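Myo-inositol 2-dehydrogenase (Thermotoga maritima, PDB 3EZY) catalyses the NAD(+)-dependent oxidation of myo-inositol to scyllo-inosose and thus probably serves in myo-inositol degradation. Local coordinates at residues 128-133 with 178-183; 146-151 with 217-222; 183-188 with 221-226. All coordinates share one frame; numbering follows the deposited sequence.

Contact 1. Residues 128-133 with 178-183; sequences RNFKKL and FDMARY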
# COMPACT_ATOMS: atom_id res chain seq x y z
N ARG A 128 7.35 -15.86 10.04
CA ARG A 128 7.56 -14.66 10.83
C ARG A 128 6.34 -13.72 10.86
O ARG A 128 6.12 -13.06 11.87
CB ARG A 128 8.80 -13.86 10.37
CG ARG A 128 8.68 -13.35 8.95
CD ARG A 128 10.02 -12.92 8.34
NE ARG A 128 10.38 -11.56 8.74
CZ ARG A 128 11.30 -11.26 9.67
NH1 ARG A 128 11.55 -9.98 9.95
NH2 ARG A 128 11.97 -12.23 10.30
N ASN A 129 5.56 -13.65 9.77
CA ASN A 129 4.37 -12.80 9.77
C ASN A 129 3.21 -13.31 10.64
O ASN A 129 2.62 -12.56 11.38
CB ASN A 129 3.92 -12.59 8.32
CG ASN A 129 5.05 -12.03 7.47
OD1 ASN A 129 5.63 -11.04 7.84
ND2 ASN A 129 5.39 -12.68 6.36
N PHE A 130 2.89 -14.60 10.51
CA PHE A 130 1.80 -15.18 11.33
C PHE A 130 2.10 -15.18 12.83
O PHE A 130 1.23 -14.95 13.69
CB PHE A 130 1.54 -16.61 10.86
CG PHE A 130 1.19 -16.73 9.36
CD1 PHE A 130 0.59 -15.67 8.68
CD2 PHE A 130 1.42 -17.93 8.67
CE1 PHE A 130 0.23 -15.79 7.32
CE2 PHE A 130 1.10 -18.06 7.29
CZ PHE A 130 0.51 -16.99 6.61
N LYS A 131 3.35 -15.50 13.14
CA LYS A 131 3.83 -15.44 14.52
C LYS A 131 3.70 -14.04 15.16
O LYS A 131 3.26 -13.90 16.29
CB LYS A 131 5.30 -15.88 14.58
CG LYS A 131 5.92 -15.91 15.98
CD LYS A 131 7.14 -16.87 15.93
CE LYS A 131 8.23 -16.50 16.94
NZ LYS A 131 7.69 -16.19 18.27
N LYS A 132 4.11 -13.02 14.43
CA LYS A 132 3.99 -11.67 14.93
C LYS A 132 2.52 -11.32 15.16
O LYS A 132 2.16 -10.67 16.15
CB LYS A 132 4.67 -10.70 13.95
CG LYS A 132 4.38 -9.25 14.29
CD LYS A 132 5.52 -8.50 15.03
CE LYS A 132 6.40 -9.35 15.89
NZ LYS A 132 7.30 -8.45 16.70
N LEU A 133 1.64 -11.78 14.26
CA LEU A 133 0.22 -11.52 14.42
C LEU A 133 -0.33 -12.27 15.64
O LEU A 133 -1.08 -11.70 16.45
CB LEU A 133 -0.55 -11.95 13.15
CG LEU A 133 -2.06 -11.64 13.17
CD1 LEU A 133 -2.61 -11.31 11.77
CD2 LEU A 133 -2.86 -12.78 13.79
N PHE A 178 -6.82 -25.11 10.38
CA PHE A 178 -7.42 -25.46 11.67
C PHE A 178 -6.40 -25.27 12.81
O PHE A 178 -6.74 -24.76 13.86
CB PHE A 178 -7.89 -26.92 11.67
CG PHE A 178 -9.03 -27.21 10.75
CD1 PHE A 178 -10.18 -26.43 10.76
CD2 PHE A 178 -8.96 -28.31 9.89
CE1 PHE A 178 -11.29 -26.77 9.94
CE2 PHE A 178 -10.01 -28.65 9.06
CZ PHE A 178 -11.21 -27.86 9.08
N ASP A 179 -5.15 -25.71 12.60
CA ASP A 179 -4.13 -25.51 13.62
C ASP A 179 -3.90 -24.00 13.80
O ASP A 179 -3.80 -23.49 14.94
CB ASP A 179 -2.80 -26.21 13.24
CG ASP A 179 -1.72 -25.96 14.29
OD1 ASP A 179 -1.83 -26.53 15.42
OD2 ASP A 179 -0.80 -25.13 14.02
N MET A 180 -3.81 -23.27 12.68
CA MET A 180 -3.54 -21.83 12.78
C MET A 180 -4.65 -21.12 13.59
O MET A 180 -4.39 -20.21 14.44
CB MET A 180 -3.39 -21.22 11.39
CG MET A 180 -2.84 -19.79 11.35
SD MET A 180 -1.26 -19.37 12.15
CE MET A 180 -0.34 -20.81 11.60
N ALA A 181 -5.88 -21.53 13.31
CA ALA A 181 -7.02 -21.01 14.03
C ALA A 181 -6.90 -21.14 15.53
O ALA A 181 -7.17 -20.18 16.26
CB ALA A 181 -8.34 -21.68 13.53
N ARG A 182 -6.55 -22.34 16.01
CA ARG A 182 -6.41 -22.60 17.43
C ARG A 182 -5.23 -21.80 17.97
O ARG A 182 -5.32 -21.21 19.03
CB ARG A 182 -6.13 -24.10 17.69
CG ARG A 182 -7.33 -24.98 17.30
CD ARG A 182 -7.04 -26.47 17.61
NE ARG A 182 -6.80 -26.71 19.02
CZ ARG A 182 -5.63 -27.05 19.57
NH1 ARG A 182 -4.54 -27.18 18.82
NH2 ARG A 182 -5.56 -27.24 20.89
N TYR A 183 -4.13 -21.79 17.23
CA TYR A 183 -2.92 -21.09 17.66
C TYR A 183 -3.14 -19.58 17.76
O TYR A 183 -2.72 -18.95 18.74
CB TYR A 183 -1.87 -21.35 16.62
CG TYR A 183 -0.56 -20.65 16.77
CD1 TYR A 183 0.27 -20.86 17.89
CD2 TYR A 183 -0.10 -19.85 15.73
CE1 TYR A 183 1.51 -20.23 17.97
CE2 TYR A 183 1.11 -19.23 15.80
CZ TYR A 183 1.90 -19.41 16.91
OH TYR A 183 3.10 -18.77 16.90
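F130 and M180 face each other from two helices whose nearest CA atoms, those of F130 and M180, are 8.7 Å apart, and K131 and Y183 form the next pair with CA atoms 9.3 Å apart, so side chains alone bridge the space. M180 reaches over from 178-183 and sets its SD 4.1 Å from CB of F130, beside the root of the aromatic side chain. The sulfur lies 5.3 Å from the centroid of the F130 ring and 44° off its normal, an oblique Met-aromatic contact in which CE also approaches the ring at a slant. With chi1 at -169° M180 points its CG away from the backbone N, and the bends at chi2 and chi3 curl the thioether beside F130. One residue on from F130 and about a turn on from M180, the end of the Y183 phenol meets the stem of K131 at a slant: OH comes within 4.1 Å of K131 CG, a van der Waals touch with the aliphatic part of the lysine. The charged end of K131 goes elsewhere, NZ forming a salt bridge with E135. K134 adds a cation-pi contact to the Y183 ring. I241 of strand 238-245 packs against both F130 and M180; F178 of helix 174-185 packs on helix 306-325 and strand 212-219, while N129 OD1 is hydrogen-bonded to the backbone N of T259 of the second subunit.

Contact 2. Residues 146-151 with 217-222; sequences HVLRIT and LRFKSG
T151 OG1 is gripped side-on by the guanidinium of R149, two residues back on the same strand: NE approaches to 2.8 Å and NH2 of that arginine to 3.0 Å of this single oxygen. OG1 lies only 7° out of the guanidinium plane, and D228 OD2 hydrogen-bonds to it as well, so the hydroxyl has three partners. Across the contact the meeting is purely apolar. L148 CD2 sits at the edge of the F219 ring, near its plane, 3.9 Å from CZ, and the two side chains stand roughly at right angles. The same methyl lies 4.4 Å from CD1 of L217, a looser touch. With CG of F219 anti to its carbonyl carbon (chi1 -64°), the ring is swung so that CZ leads toward the leucine. The two strands are not direct neighbours, since 224-230 runs between them, and L148 and L217 both pack on A181 of helix 174-185. The chemistry thus divides by sheet face: leucine and phenylalanine fill the buried layer between the sheet and helix 174-185, while R149 pairs with E242 of the third subunit and R218 with D195 of the third subunit, so this other face of the sheet lies at a subunit interface.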
# COMPACT_ATOMS: atom_id res chain seq x y z
N HIS A 146 -13.29 -11.24 17.85
CA HIS A 146 -14.67 -11.51 17.44
C HIS A 146 -14.74 -12.36 16.17
O HIS A 146 -15.50 -13.32 16.07
CB HIS A 146 -15.40 -10.17 17.24
CG HIS A 146 -15.69 -9.43 18.53
ND1 HIS A 146 -16.40 -8.25 18.57
CD2 HIS A 146 -15.40 -9.75 19.81
CE1 HIS A 146 -16.50 -7.84 19.83
NE2 HIS A 146 -15.90 -8.73 20.61
N VAL A 147 -13.93 -12.02 15.18
CA VAL A 147 -13.99 -12.76 13.91
C VAL A 147 -12.61 -13.05 13.37
O VAL A 147 -11.74 -12.14 13.31
CB VAL A 147 -14.71 -11.92 12.84
CG1 VAL A 147 -14.68 -12.65 11.45
CG2 VAL A 147 -16.12 -11.67 13.27
N LEU A 148 -12.40 -14.30 12.98
CA LEU A 148 -11.15 -14.75 12.34
C LEU A 148 -11.41 -14.97 10.86
O LEU A 148 -12.40 -15.61 10.49
CB LEU A 148 -10.69 -16.10 12.92
CG LEU A 148 -9.48 -16.84 12.30
CD1 LEU A 148 -8.18 -16.07 12.42
CD2 LEU A 148 -9.32 -18.30 12.88
N ARG A 149 -10.47 -14.53 10.02
CA ARG A 149 -10.50 -14.88 8.61
C ARG A 149 -9.16 -15.44 8.15
O ARG A 149 -8.11 -14.81 8.37
CB ARG A 149 -10.78 -13.65 7.80
CG ARG A 149 -10.76 -13.89 6.32
CD ARG A 149 -9.52 -13.35 5.61
NE ARG A 149 -9.62 -13.58 4.15
CZ ARG A 149 -10.05 -12.67 3.26
NH1 ARG A 149 -10.43 -11.44 3.68
NH2 ARG A 149 -10.12 -12.99 1.95
N ILE A 150 -9.19 -16.60 7.48
CA ILE A 150 -8.00 -17.17 6.89
C ILE A 150 -8.28 -17.54 5.45
O ILE A 150 -9.28 -18.19 5.12
CB ILE A 150 -7.54 -18.44 7.65
CG1 ILE A 150 -7.21 -18.11 9.12
CG2 ILE A 150 -6.38 -19.17 6.89
CD1 ILE A 150 -6.87 -19.33 9.98
N THR A 151 -7.39 -17.11 4.57
CA THR A 151 -7.46 -17.54 3.17
C THR A 151 -6.18 -18.28 2.94
O THR A 151 -5.12 -17.75 3.27
CB THR A 151 -7.51 -16.32 2.25
OG1 THR A 151 -8.75 -15.64 2.48
CG2 THR A 151 -7.36 -16.71 0.77
N LEU A 217 -16.09 -21.72 11.58
CA LEU A 217 -15.71 -22.20 12.90
C LEU A 217 -16.47 -21.39 13.94
O LEU A 217 -16.54 -20.17 13.84
CB LEU A 217 -14.22 -21.97 13.16
CG LEU A 217 -13.25 -22.38 12.04
CD1 LEU A 217 -11.81 -21.93 12.43
CD2 LEU A 217 -13.30 -23.90 11.83
N ARG A 218 -17.05 -22.06 14.93
CA ARG A 218 -17.54 -21.41 16.12
C ARG A 218 -16.63 -21.80 17.30
O ARG A 218 -16.51 -23.01 17.68
CB ARG A 218 -18.99 -21.78 16.41
CG ARG A 218 -19.40 -21.44 17.83
CD ARG A 218 -20.87 -21.72 18.09
NE ARG A 218 -21.73 -20.77 17.40
CZ ARG A 218 -22.10 -19.59 17.90
NH1 ARG A 218 -21.68 -19.21 19.11
NH2 ARG A 218 -22.88 -18.80 17.19
N PHE A 219 -16.01 -20.80 17.88
CA PHE A 219 -15.13 -21.01 19.02
C PHE A 219 -15.89 -20.98 20.35
O PHE A 219 -17.00 -20.43 20.47
CB PHE A 219 -14.07 -19.93 19.07
CG PHE A 219 -13.13 -19.95 17.89
CD1 PHE A 219 -11.94 -20.67 17.96
CD2 PHE A 219 -13.46 -19.24 16.72
CE1 PHE A 219 -11.04 -20.67 16.90
CE2 PHE A 219 -12.59 -19.24 15.64
CZ PHE A 219 -11.38 -19.95 15.71
N LYS A 220 -15.25 -21.54 21.37
CA LYS A 220 -15.81 -21.61 22.72
C LYS A 220 -16.38 -20.27 23.21
O LYS A 220 -17.45 -20.24 23.78
CB LYS A 220 -14.71 -22.10 23.66
CG LYS A 220 -15.07 -22.18 25.12
CD LYS A 220 -13.87 -22.77 25.88
CE LYS A 220 -13.83 -22.32 27.34
NZ LYS A 220 -15.05 -22.88 28.04
N SER A 221 -15.68 -19.17 22.94
CA SER A 221 -16.10 -17.83 23.36
C SER A 221 -17.29 -17.26 22.58
O SER A 221 -17.81 -16.20 22.93
CB SER A 221 -14.92 -16.84 23.23
OG SER A 221 -14.62 -16.58 21.84
N GLY A 222 -17.71 -17.93 21.51
CA GLY A 222 -18.69 -17.34 20.58
C GLY A 222 -18.08 -16.59 19.40
O GLY A 222 -18.77 -16.23 18.47

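Contact 3. Residues 183-188 with 221-226; sequences YIMGEE and SGALGV
E187 closes on S221 with both carboxylate oxygens. OE1 accepts from the backbone S221 N at 2.7 Å, and OE2 accepts from the hydroxyl S221 OG at 2.6 Å; each oxygen uses its syn lone pair, so the carboxylate takes the amide and the hydroxyl of one residue side by side. The N-H to OE1 bond is bent to 149°. S221 OG is itself an acceptor, receiving the backbone N-H of A223 at 3.2 Å, which makes an ST turn. Next to the polar pair, M185 CE rests 3.9 Å from A223 CB, and E187 OE2 comes within 4.0 Å of the same methyl. The reach of E187 depends on its torsions: CG lies between the backbone N and the carbonyl carbon (chi1 55°), and the chain runs extended from there to the serine. With an alanine here the carboxylate is gone, and S221 N and OG would probably lose their acceptor, leaving the turn freer to shift. Farther out, G186, with positive phi, is the first residue past the end of helix 174-185, and E187 follows it facing the turn. F219 packs on both M185 and E187, while E188 bonds through its backbone to K220 and its carboxylate forms a salt bridge with R182. The type I turn F219-G222, with A223 after it, links the neighbouring antiparallel strands 212-219 and 224-230 as a beta hairpin, and the contact fastens the end of a helix to that hairpin in the mixed-sheet C-terminal domain of the Gfo/Idh/MocA family.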
# COMPACT_ATOMS: atom_id res chain seq x y z
N TYR A 183 -4.13 -21.79 17.23
CA TYR A 183 -2.92 -21.09 17.66
C TYR A 183 -3.14 -19.58 17.76
O TYR A 183 -2.72 -18.95 18.74
CB TYR A 183 -1.87 -21.35 16.62
CG TYR A 183 -0.56 -20.65 16.77
CD1 TYR A 183 0.27 -20.86 17.89
CD2 TYR A 183 -0.10 -19.85 15.73
CE1 TYR A 183 1.51 -20.23 17.97
CE2 TYR A 183 1.11 -19.23 15.80
CZ TYR A 183 1.90 -19.41 16.91
OH TYR A 183 3.10 -18.77 16.90
N ILE A 184 -3.82 -19.01 16.77
CA ILE A 184 -4.05 -17.56 16.77
C ILE A 184 -5.10 -17.16 17.82
O ILE A 184 -4.93 -16.17 18.51
CB ILE A 184 -4.56 -17.04 15.40
CG1 ILE A 184 -3.55 -17.32 14.26
CG2 ILE A 184 -5.01 -15.54 15.49
CD1 ILE A 184 -2.23 -16.67 14.39
N MET A 185 -6.18 -17.92 17.93
CA MET A 185 -7.30 -17.49 18.76
C MET A 185 -7.17 -17.87 20.24
O MET A 185 -7.87 -17.30 21.07
CB MET A 185 -8.65 -17.97 18.20
CG MET A 185 -9.02 -17.33 16.82
SD MET A 185 -9.26 -15.52 16.71
CE MET A 185 -11.03 -15.61 16.92
N GLY A 186 -6.30 -18.82 20.54
CA GLY A 186 -5.99 -19.15 21.91
C GLY A 186 -7.14 -19.87 22.60
O GLY A 186 -7.21 -19.91 23.82
N GLU A 187 -8.04 -20.46 21.81
CA GLU A 187 -9.15 -21.23 22.37
C GLU A 187 -9.59 -22.28 21.39
O GLU A 187 -9.17 -22.27 20.22
CB GLU A 187 -10.35 -20.34 22.73
CG GLU A 187 -10.82 -19.52 21.55
CD GLU A 187 -12.14 -18.80 21.79
OE1 GLU A 187 -13.05 -19.41 22.42
OE2 GLU A 187 -12.29 -17.66 21.30
N GLU A 188 -10.46 -23.16 21.87
CA GLU A 188 -10.91 -24.28 21.07
C GLU A 188 -12.10 -23.95 20.21
O GLU A 188 -12.93 -23.10 20.55
CB GLU A 188 -11.25 -25.49 21.98
CG GLU A 188 -10.03 -25.99 22.80
CD GLU A 188 -8.90 -26.56 21.93
OE1 GLU A 188 -9.14 -26.94 20.76
OE2 GLU A 188 -7.77 -26.66 22.43
N SER A 221 -15.68 -19.17 22.94
CA SER A 221 -16.10 -17.83 23.36
C SER A 221 -17.29 -17.26 22.58
O SER A 221 -17.81 -16.20 22.93
CB SER A 221 -14.92 -16.84 23.23
OG SER A 221 -14.62 -16.58 21.84
N GLY A 222 -17.71 -17.93 21.51
CA GLY A 222 -18.69 -17.34 20.58
C GLY A 222 -18.08 -16.59 19.40
O GLY A 222 -18.77 -16.23 18.47
N ALA A 223 -16.78 -16.32 19.46
CA ALA A 223 -16.06 -15.78 18.29
C ALA A 223 -16.34 -16.71 17.10
O ALA A 223 -16.60 -17.92 17.29
CB ALA A 223 -14.56 -15.72 18.59
N LEU A 224 -16.34 -16.17 15.90
CA LEU A 224 -16.53 -16.95 14.68
C LEU A 224 -15.32 -16.86 13.76
O LEU A 224 -14.61 -15.88 13.74
CB LEU A 224 -17.77 -16.44 13.92
CG LEU A 224 -19.03 -16.50 14.76
CD1 LEU A 224 -20.11 -15.60 14.18
CD2 LEU A 224 -19.51 -17.96 14.96
N GLY A 225 -15.11 -17.87 12.93
CA GLY A 225 -14.06 -17.76 11.94
C GLY A 225 -14.48 -18.39 10.64
O GLY A 225 -15.42 -19.20 10.60
N VAL A 226 -13.80 -17.99 9.56
CA VAL A 226 -14.09 -18.50 8.23
C VAL A 226 -12.77 -18.77 7.55
O VAL A 226 -11.88 -17.90 7.46
CB VAL A 226 -14.83 -17.48 7.32
CG1 VAL A 226 -15.10 -18.15 5.93
CG2 VAL A 226 -16.15 -16.99 7.92

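How the contacts relate
All three contacts belong to the C-terminal domain, and helix 174-185 links them: it supplies one segment of contact 1, its end opens contact 3, and the same helix covers contact 2. The touching residues of contact 2 are all buried, and the contact is apolar across its segments. Contacts 1 and 3 are only partly buried; the former joins helix to helix through sulfur, ring and aliphatic chain, the latter adds charge-assisted bonds where the helix ends. Contacts 2 and 3 share S221 and G222 and both touch the third subunit, whereas contact 1 borders the second. L133 of contact 1 packs on I184 of contact 3, joining the two through apolar side chains.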